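Local coordinates for protein GDNF family receptor alpha-3 (Homo sapiens, PDB 2GH0) that serves as a cell-surface receptor for the neuronal survival factor artemin, whose binding leads to autophosphorylation and activation of RET, at residues Cys41-Leu47 against Cys89-Pro93; Arg81-Pro87 against Thr151-Asn157. All blocks are in the same frame, centred on the assembly; numbering follows the deposited sequence.

Contact 1 of 2, residues Cys41-Leu47 against Cys89-Pro93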
loop_
_atom_site.group_PDB
_atom_site.type_symbol
_atom_site.label_atom_id
_atom_site.label_comp_id
_atom_site.label_asym_id
_atom_site.label_seq_id
_atom_site.Cartn_x
_atom_site.Cartn_y
_atom_site.Cartn_z
ATOM N N CYS C 41 -9.400 18.625 -27.698
ATOM C CA CYS C 41 -10.823 18.885 -27.541
ATOM C C CYS C 41 -11.743 18.267 -28.591
ATOM O O CYS C 41 -11.665 18.556 -29.789
ATOM C CB CYS C 41 -11.129 20.374 -27.247
ATOM S SG CYS C 41 -12.088 21.231 -28.531
ATOM N N GLN C 42 -12.606 17.379 -28.122
ATOM C CA GLN C 42 -13.729 16.910 -28.913
ATOM C C GLN C 42 -14.772 17.998 -28.777
ATOM O O GLN C 42 -15.281 18.206 -27.683
ATOM C CB GLN C 42 -14.281 15.595 -28.359
ATOM C CG GLN C 42 -13.431 14.344 -28.709
ATOM C CD GLN C 42 -12.172 14.267 -27.872
ATOM O OE1 GLN C 42 -12.160 14.725 -26.718
ATOM N NE2 GLN C 42 -11.096 13.698 -28.439
ATOM N N ARG C 43 -15.106 18.681 -29.873
ATOM C CA ARG C 43 -15.909 19.893 -29.734
ATOM C C ARG C 43 -17.310 19.605 -29.185
ATOM O O ARG C 43 -17.860 20.401 -28.431
ATOM C CB ARG C 43 -15.959 20.670 -31.058
ATOM C CG ARG C 43 -16.700 21.980 -30.984
ATOM C CD ARG C 43 -16.697 22.678 -32.364
ATOM N NE ARG C 43 -17.842 23.560 -32.469
ATOM C CZ ARG C 43 -18.964 23.260 -33.127
ATOM N NH1 ARG C 43 -19.078 22.081 -33.757
ATOM N NH2 ARG C 43 -19.975 24.152 -33.158
ATOM N N HIS C 44 -17.893 18.475 -29.596
ATOM C CA HIS C 44 -19.243 18.103 -29.153
ATOM C C HIS C 44 -19.332 17.763 -27.648
ATOM O O HIS C 44 -20.374 17.977 -27.009
ATOM C CB HIS C 44 -19.798 16.964 -30.000
ATOM C CG HIS C 44 -19.030 15.688 -29.887
ATOM N ND1 HIS C 44 -17.894 15.425 -30.629
ATOM C CD2 HIS C 44 -19.260 14.576 -29.143
ATOM C CE1 HIS C 44 -17.453 14.212 -30.335
ATOM N NE2 HIS C 44 -18.265 13.674 -29.440
ATOM N N VAL C 45 -18.243 17.250 -27.094
ATOM C CA VAL C 45 -18.224 16.942 -25.672
ATOM C C VAL C 45 -18.096 18.262 -24.923
ATOM O O VAL C 45 -18.771 18.482 -23.955
ATOM C CB VAL C 45 -17.078 16.005 -25.294
ATOM C CG1 VAL C 45 -17.120 15.687 -23.788
ATOM C CG2 VAL C 45 -17.192 14.736 -26.086
ATOM N N CYS C 46 -17.238 19.150 -25.403
ATOM C CA CYS C 46 -17.120 20.501 -24.768
ATOM C C CYS C 46 -18.458 21.222 -24.765
ATOM O O CYS C 46 -18.911 21.778 -23.754
ATOM C CB CYS C 46 -16.036 21.287 -25.504
ATOM S SG CYS C 46 -15.959 23.056 -25.102
ATOM N N LEU C 47 -19.143 21.184 -25.906
ATOM C CA LEU C 47 -20.424 21.891 -26.041
ATOM C C LEU C 47 -21.434 21.294 -25.041
ATOM O O LEU C 47 -22.168 22.014 -24.401
ATOM C CB LEU C 47 -20.928 21.698 -27.497
ATOM C CG LEU C 47 -20.855 22.783 -28.539
ATOM C CD1 LEU C 47 -19.997 24.045 -28.220
ATOM C CD2 LEU C 47 -20.750 22.152 -30.004
ATOM N N CYS C 89 -12.217 26.063 -28.464
ATOM C CA CYS C 89 -12.749 24.740 -28.576
ATOM C C CYS C 89 -14.202 24.711 -29.002
ATOM O O CYS C 89 -14.562 23.876 -29.839
ATOM C CB CYS C 89 -12.631 23.961 -27.264
ATOM S SG CYS C 89 -13.419 22.326 -27.451
ATOM N N ALA C 90 -15.031 25.549 -28.374
ATOM C CA ALA C 90 -16.491 25.504 -28.504
ATOM C C ALA C 90 -16.951 25.976 -29.889
ATOM O O ALA C 90 -17.983 25.546 -30.371
ATOM C CB ALA C 90 -17.148 26.381 -27.440
ATOM N N LEU C 91 -16.195 26.872 -30.495
ATOM C CA LEU C 91 -16.628 27.494 -31.775
ATOM C C LEU C 91 -15.846 26.939 -32.954
ATOM O O LEU C 91 -14.640 26.736 -32.839
ATOM C CB LEU C 91 -16.476 29.008 -31.672
ATOM C CG LEU C 91 -17.114 29.696 -30.449
ATOM C CD1 LEU C 91 -16.800 31.208 -30.464
ATOM C CD2 LEU C 91 -18.569 29.484 -30.513
ATOM N N PRO C 92 -16.535 26.707 -34.110
ATOM C CA PRO C 92 -15.890 26.319 -35.361
ATOM C C PRO C 92 -14.766 27.278 -35.691
ATOM O O PRO C 92 -14.880 28.439 -35.407
ATOM C CB PRO C 92 -17.020 26.441 -36.388
ATOM C CG PRO C 92 -18.254 26.119 -35.604
ATOM C CD PRO C 92 -18.003 26.802 -34.257
ATOM N N PRO C 93 -13.662 26.786 -36.265
ATOM C CA PRO C 93 -12.582 27.749 -36.579
ATOM C C PRO C 93 -12.898 28.614 -37.811
ATOM O O PRO C 93 -12.284 29.685 -37.997
ATOM C CB PRO C 93 -11.380 26.847 -36.848
ATOM C CG PRO C 93 -11.998 25.561 -37.354
ATOM C CD PRO C 93 -13.306 25.402 -36.619
HETATM O O HOH W 1 -20.946 26.534 -31.063
#

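Contact 2 of 2, residues Arg81-Pro87 against Thr151-Asn157. With NAG (2-acetamido-2-deoxy-beta-D-glucopyranose), chain E.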
loop_
_atom_site.group_PDB
_atom_site.type_symbol
_atom_site.label_atom_id
_atom_site.label_comp_id
_atom_site.label_asym_id
_atom_site.label_seq_id
_atom_site.Cartn_x
_atom_site.Cartn_y
_atom_site.Cartn_z
ATOM N N ARG C 81 -12.315 36.877 -19.350
ATOM C CA ARG C 81 -13.774 36.840 -19.605
ATOM C C ARG C 81 -14.099 36.289 -20.963
ATOM O O ARG C 81 -15.006 35.444 -21.100
ATOM C CB ARG C 81 -14.390 38.240 -19.560
ATOM C CG ARG C 81 -15.887 38.256 -19.632
ATOM C CD ARG C 81 -16.377 39.673 -19.286
ATOM N NE ARG C 81 -15.851 40.627 -20.274
ATOM C CZ ARG C 81 -15.840 41.933 -20.077
ATOM N NH1 ARG C 81 -16.310 42.460 -18.913
ATOM N NH2 ARG C 81 -15.372 42.729 -21.024
ATOM N N ARG C 82 -13.357 36.728 -21.990
ATOM C CA ARG C 82 -13.592 36.253 -23.384
ATOM C C ARG C 82 -13.280 34.753 -23.592
ATOM O O ARG C 82 -13.802 34.083 -24.520
ATOM C CB ARG C 82 -12.714 37.128 -24.338
ATOM C CG ARG C 82 -13.083 37.054 -25.781
ATOM C CD ARG C 82 -12.130 37.954 -26.605
ATOM N NE ARG C 82 -10.734 37.576 -26.566
ATOM C CZ ARG C 82 -10.247 36.539 -27.245
ATOM N NH1 ARG C 82 -11.066 35.803 -28.002
ATOM N NH2 ARG C 82 -8.958 36.217 -27.174
ATOM N N ASN C 83 -12.382 34.215 -22.771
ATOM C CA ASN C 83 -12.036 32.778 -22.890
ATOM C C ASN C 83 -12.634 31.831 -21.889
ATOM O O ASN C 83 -12.330 30.619 -21.922
ATOM C CB ASN C 83 -10.524 32.628 -22.905
ATOM C CG ASN C 83 -9.932 33.185 -24.209
ATOM O OD1 ASN C 83 -10.005 32.520 -25.234
ATOM N ND2 ASN C 83 -9.463 34.439 -24.194
ATOM N N THR C 84 -13.485 32.387 -21.033
ATOM C CA THR C 84 -14.154 31.624 -20.001
ATOM C C THR C 84 -14.923 30.415 -20.516
ATOM O O THR C 84 -14.864 29.359 -19.865
ATOM C CB THR C 84 -14.966 32.539 -19.056
ATOM O OG1 THR C 84 -14.042 33.320 -18.309
ATOM C CG2 THR C 84 -15.846 31.736 -18.100
ATOM N N ILE C 85 -15.627 30.531 -21.664
ATOM C CA ILE C 85 -16.332 29.381 -22.244
ATOM C C ILE C 85 -15.474 28.557 -23.207
ATOM O O ILE C 85 -15.996 27.723 -23.958
ATOM C CB ILE C 85 -17.713 29.776 -22.963
ATOM C CG1 ILE C 85 -17.570 30.762 -24.164
ATOM C CG2 ILE C 85 -18.754 30.298 -21.945
ATOM C CD1 ILE C 85 -18.804 30.939 -24.924
ATOM N N ALA C 86 -14.163 28.802 -23.209
ATOM C CA ALA C 86 -13.225 28.072 -24.108
ATOM C C ALA C 86 -13.657 28.167 -25.609
ATOM O O ALA C 86 -13.893 27.133 -26.245
ATOM C CB ALA C 86 -13.114 26.589 -23.668
ATOM N N PRO C 87 -13.728 29.392 -26.182
ATOM C CA PRO C 87 -14.257 29.561 -27.574
ATOM C C PRO C 87 -13.371 28.864 -28.650
ATOM O O PRO C 87 -13.872 28.375 -29.713
ATOM C CB PRO C 87 -14.315 31.109 -27.762
ATOM C CG PRO C 87 -13.264 31.668 -26.749
ATOM C CD PRO C 87 -13.315 30.678 -25.574
ATOM N N THR C 151 -23.805 29.638 -30.204
ATOM C CA THR C 151 -23.161 30.066 -28.928
ATOM C C THR C 151 -22.682 31.487 -29.078
ATOM O O THR C 151 -21.882 31.765 -30.006
ATOM C CB THR C 151 -21.959 29.106 -28.533
ATOM O OG1 THR C 151 -22.512 27.856 -28.140
ATOM C CG2 THR C 151 -21.097 29.674 -27.385
ATOM N N PRO C 152 -23.174 32.406 -28.222
ATOM C CA PRO C 152 -22.684 33.779 -28.223
ATOM C C PRO C 152 -21.436 33.979 -27.341
ATOM O O PRO C 152 -21.170 33.162 -26.381
ATOM C CB PRO C 152 -23.872 34.541 -27.608
ATOM C CG PRO C 152 -24.464 33.631 -26.635
ATOM C CD PRO C 152 -24.235 32.226 -27.196
ATOM N N ASN C 153 -20.659 35.032 -27.594
ATOM C CA ASN C 153 -19.523 35.256 -26.670
ATOM C C ASN C 153 -19.017 36.690 -26.780
ATOM O O ASN C 153 -19.288 37.352 -27.760
ATOM C CB ASN C 153 -18.349 34.317 -27.033
ATOM C CG ASN C 153 -17.244 34.285 -25.938
ATOM O OD1 ASN C 153 -17.552 34.379 -24.746
ATOM N ND2 ASN C 153 -15.946 34.176 -26.369
ATOM N N PHE C 154 -18.252 37.146 -25.794
ATOM C CA PHE C 154 -17.613 38.471 -25.870
ATOM C C PHE C 154 -16.649 38.499 -27.062
ATOM O O PHE C 154 -15.941 37.549 -27.323
ATOM C CB PHE C 154 -16.841 38.787 -24.578
ATOM C CG PHE C 154 -17.773 38.893 -23.394
ATOM C CD1 PHE C 154 -18.015 37.803 -22.580
ATOM C CD2 PHE C 154 -18.493 40.073 -23.196
ATOM C CE1 PHE C 154 -18.919 37.892 -21.529
ATOM C CE2 PHE C 154 -19.402 40.191 -22.161
ATOM C CZ PHE C 154 -19.592 39.102 -21.279
ATOM N N VAL C 155 -16.553 39.637 -27.724
ATOM C CA VAL C 155 -15.761 39.700 -28.941
ATOM C C VAL C 155 -14.413 40.352 -28.652
ATOM O O VAL C 155 -13.462 40.211 -29.457
ATOM C CB VAL C 155 -16.512 40.499 -30.042
ATOM C CG1 VAL C 155 -17.896 39.879 -30.308
ATOM C CG2 VAL C 155 -16.657 41.915 -29.656
ATOM N N SER C 156 -14.321 41.064 -27.539
ATOM C CA SER C 156 -13.153 41.888 -27.265
ATOM C C SER C 156 -12.587 41.712 -25.875
ATOM O O SER C 156 -13.334 41.351 -24.953
ATOM C CB SER C 156 -13.517 43.401 -27.460
ATOM O OG SER C 156 -12.448 44.250 -27.097
ATOM N N ASN C 157 -11.302 42.022 -25.706
ATOM C CA ASN C 157 -10.745 42.128 -24.338
ATOM C C ASN C 157 -10.770 43.553 -23.775
ATOM O O ASN C 157 -10.300 43.786 -22.663
ATOM C CB ASN C 157 -9.317 41.566 -24.251
ATOM C CG ASN C 157 -8.418 42.095 -25.292
ATOM O OD1 ASN C 157 -8.639 43.209 -25.845
ATOM N ND2 ASN C 157 -7.382 41.300 -25.624
HETATM C C1 NAG E . -15.454 46.120 -29.074
HETATM C C2 NAG E . -16.110 47.119 -30.072
HETATM C C3 NAG E . -16.075 46.539 -31.470
HETATM C C4 NAG E . -14.700 46.070 -31.919
HETATM C C5 NAG E . -14.188 45.178 -30.793
HETATM C C6 NAG E . -12.792 44.548 -30.900
HETATM C C7 NAG E . -18.051 48.570 -29.521
HETATM C C8 NAG E . -19.546 48.555 -29.401
HETATM N N2 NAG E . -17.533 47.352 -29.726
HETATM O O3 NAG E . -16.626 47.501 -32.306
HETATM O O4 NAG E . -15.037 45.218 -32.995
HETATM O O5 NAG E . -14.149 45.917 -29.598
HETATM O O6 NAG E . -12.019 45.607 -31.261
HETATM O O7 NAG E . -17.393 49.621 -29.515
HETATM O O HOH W 2 -14.174 40.329 -22.737
HETATM O O HOH W 3 -16.290 33.356 -22.509
HETATM O O HOH W 4 -13.999 36.455 -28.983
#

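Contact 1 of 2, residues Cys41-Leu47 against Cys89-Pro93
A disulfide staples the loop residue that leads into helix 43-56 to the short helix 87-90: Cys41 SG and Cys89 SG lie 2.0 Å apart with a chi3 of 94°. The Cys89 sulfur is the main bump, fitting into the hollow between Cys41 and Cys46, its SG 3.4 Å from Cys46 CB. Cys46 also faces segment 89-93; its sulfur, in a second disulfide with Cys36, lies 4.2 Å (SG) from Ala90 CB. Ala90, lying against Cys46, is small enough for Leu47 to close over it, CD1 to CB 3.8 Å. On the outer side Arg43 reaches along the end of the short helix, where Pro92 CG lies over one face of its guanidinium. Its NE donates a hydrogen bond to Ala90 O (2.9 Å), and a water bridges the same carbonyl to Arg43 NH2, weakly on the arginine side. In this cysteine-rich domain, a covalent link thus ties the loop before helix 43-56 to the end of helix 87-90, while Arg43 supplies a donor to the Ala90 carbonyl.

Contact 2 of 2, residues Arg81-Pro87 against Thr151-Asn157
Two GDNF/GAS1 domains of the receptor meet here: the end of helix 75-83 and the turn after it, from the first, pack on strand 152-154 of the two-stranded antiparallel sheet in the second. Direct polar contact centres on Asn153, whose ND2 donates a nearly linear hydrogen bond to Arg82 O (2.8 Å). Water extends this link. One molecule donates to Asn153 OD1 and Arg81 O, both at 2.8 Å, and accepts from Ile85 N, so the Asn153 side chain is linked directly to the helix end and through water to the Asn83-Ala86 type I turn. Another joins Arg82 NH1 to Phe154 O. The aromatic contact is a cation-pi stack: the Arg81 guanidinium lies flat over Phe154, CZ 4.7 Å from the ring centroid, and its CD adds a CH-pi contact. Arg81 NH1 is also held by Cys68 O, and Met199 of helix 189-205 packs on both side chains. Arg82 CG lies 3.3 Å from Phe154 O, and its CD runs along the Val155-Asn157 backbone. Apolar packing continues at the other end, where Ile85 CD1 meets Thr151 CG2 at 3.6 Å. Artemin packs on Asn83, Thr84 and Ala86, and an aromatic side chain of it is hydrogen-bonded to Thr84 O. A third water accepts a hydrogen bond from Arg81 NE (3.0 Å) and donates one to Ser156 O (2.6 Å); Ser156 CB adjoins the glycan, 3.4 Å from NAG O5.

In the fold
Contacts 1 and 2 have centres about 13 Å apart, and their segments alternate along the chain: 41-47, 81-87, 89-93, then 151-157. Helices 75-83 and 87-90 follow each other, so the piece of chain that meets the strand in contact 2 runs straight on into the piece tied to helix 43-56 in contact 1. The two also touch, Ala90 CB on Ile85 O and Leu91 CD2 on Thr151 CB, both at 3.9 Å. Contact 2, about 7 Å from the chain centre, is the buried junction between domains; contact 1, about 15 Å out, is less buried. Together they connect helix 43-56, through the artemin-touching turn region, to the sheet of the second domain.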